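Local coordinates for protein catechol O-methyltransferase (Mycobacterium tuberculosis, PDB 6JCL) that transfers a methyl group from S-adenosyl-L-methionine to a hydroxyl of catechol-like compounds in a reaction that depends on a divalent metal cation, at residues G159-V164 with F214-V219. Sequence-based numbering, arbitrary orientation.
Sequences GAVIVV and FALALV
Phe-214 opens the pairing by setting its CA 3.3 Å from the carbonyl O of Val-164, at one end of an antiparallel ladder between strands 160-165 and 212-219. Strand 212-219 is the reversed seventh strand of the Rossmann-like class I methyltransferase sheet, inserted between strands 160-165 and 198-206. CG set between the backbone N and the carbonyl carbon (chi1 64°) puts the Phe-214 ring on the Leu-216 side of the sheet, where Val-163 CG1 approaches CD2 obliquely, and it meets the ring of Phe-51. Asp-165 and Asn-166, which directly follow Val-164, bind a strontium ion, so this end adjoins the metal site. Ala-215 and Val-164 exchange two backbone hydrogen bonds; their CB atoms sit 4.2 Å apart, and Met-192 of helix 180-194 packs on both. On the other face, Leu-216 fits between two valines: CG touches Val-161 CG1 at 4.0 Å, while CD1 reaches Val-163 CG2. Leu-55 of helix 46-58 packs on all three, and Leu-54 of the second subunit touches Leu-216, carrying this face into the dimer interface. Ala-217 forms the next hydrogen-bonded pair, with Ile-162; the bond from Ile-162 N to Ala-217 O is nearly straight, 173° at the hydrogen. Leu-218 lays CD2 3.7 Å from Val-161 CG2, and Ala-58 of the second subunit touches both residues. Val-219 turns toward the first strand, its CG2 lying 3.7 Å from Ile-162 CD1. Its N donates to Ala-160 O, and its carbonyl closes the ladder at Gly-159, where (phi 88°) a CB would jam against the preceding carbonyl O: Gly-159 N donates to Val-219 O at 2.7 Å, in the carbonyl plane.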
# COMPACT_ATOMS: atom_id res chain seq x y z
N GLY A 159 -13.20 -4.86 -9.55
CA GLY A 159 -11.84 -4.35 -9.51
C GLY A 159 -11.61 -3.22 -8.52
O GLY A 159 -10.46 -2.77 -8.36
N ALA A 160 -12.65 -2.77 -7.82
CA ALA A 160 -12.49 -1.73 -6.82
C ALA A 160 -11.57 -2.17 -5.69
O ALA A 160 -11.42 -3.37 -5.40
CB ALA A 160 -13.85 -1.35 -6.23
N VAL A 161 -10.98 -1.19 -5.02
CA VAL A 161 -10.08 -1.42 -3.89
C VAL A 161 -10.84 -1.17 -2.60
O VAL A 161 -11.54 -0.16 -2.47
CB VAL A 161 -8.86 -0.48 -3.97
CG1 VAL A 161 -7.93 -0.70 -2.77
CG2 VAL A 161 -8.09 -0.71 -5.28
N ILE A 162 -10.72 -2.11 -1.65
CA ILE A 162 -11.25 -1.94 -0.29
C ILE A 162 -10.06 -1.92 0.66
O ILE A 162 -9.22 -2.83 0.62
CB ILE A 162 -12.23 -3.07 0.10
CG1 ILE A 162 -13.45 -3.07 -0.83
CG2 ILE A 162 -12.68 -2.88 1.57
CD1 ILE A 162 -14.36 -4.34 -0.68
N VAL A 163 -9.99 -0.90 1.50
CA VAL A 163 -8.96 -0.79 2.52
C VAL A 163 -9.64 -0.77 3.88
O VAL A 163 -10.59 -0.00 4.08
CB VAL A 163 -8.09 0.47 2.32
CG1 VAL A 163 -7.11 0.62 3.48
CG2 VAL A 163 -7.33 0.41 0.98
N VAL A 164 -9.17 -1.61 4.81
CA VAL A 164 -9.71 -1.66 6.17
C VAL A 164 -8.57 -1.28 7.11
O VAL A 164 -7.50 -1.90 7.08
CB VAL A 164 -10.26 -3.05 6.53
CG1 VAL A 164 -10.91 -2.99 7.92
CG2 VAL A 164 -11.26 -3.56 5.45
N PHE A 214 -3.11 -2.71 8.05
CA PHE A 214 -4.30 -2.52 7.24
C PHE A 214 -4.49 -3.72 6.32
O PHE A 214 -3.52 -4.40 5.96
CB PHE A 214 -4.21 -1.22 6.41
CG PHE A 214 -3.10 -1.23 5.39
CD1 PHE A 214 -1.79 -0.91 5.74
CD2 PHE A 214 -3.36 -1.55 4.07
CE1 PHE A 214 -0.77 -0.90 4.80
CE2 PHE A 214 -2.35 -1.54 3.12
CZ PHE A 214 -1.05 -1.21 3.47
N ALA A 215 -5.74 -3.98 5.97
CA ALA A 215 -6.08 -4.96 4.96
C ALA A 215 -6.37 -4.22 3.66
O ALA A 215 -6.98 -3.14 3.67
CB ALA A 215 -7.30 -5.80 5.38
N LEU A 216 -5.93 -4.80 2.55
CA LEU A 216 -6.22 -4.25 1.23
C LEU A 216 -6.76 -5.38 0.38
O LEU A 216 -6.15 -6.44 0.32
CB LEU A 216 -4.98 -3.62 0.59
CG LEU A 216 -5.23 -2.85 -0.74
CD1 LEU A 216 -4.30 -1.65 -0.92
CD2 LEU A 216 -5.06 -3.80 -1.90
N ALA A 217 -7.90 -5.17 -0.27
CA ALA A 217 -8.50 -6.21 -1.08
C ALA A 217 -8.98 -5.65 -2.41
O ALA A 217 -9.32 -4.47 -2.51
CB ALA A 217 -9.67 -6.87 -0.35
N LEU A 218 -9.00 -6.51 -3.43
CA LEU A 218 -9.63 -6.19 -4.70
C LEU A 218 -10.97 -6.89 -4.77
O LEU A 218 -11.09 -8.05 -4.36
CB LEU A 218 -8.77 -6.62 -5.87
CG LEU A 218 -7.45 -5.86 -6.04
CD1 LEU A 218 -6.81 -6.26 -7.37
CD2 LEU A 218 -7.65 -4.35 -6.00
N VAL A 219 -11.98 -6.18 -5.27
CA VAL A 219 -13.28 -6.81 -5.50
C VAL A 219 -13.14 -7.60 -6.80
O VAL A 219 -13.12 -7.03 -7.89
CB VAL A 219 -14.41 -5.78 -5.59
CG1 VAL A 219 -15.77 -6.49 -5.89
CG2 VAL A 219 -14.49 -4.97 -4.31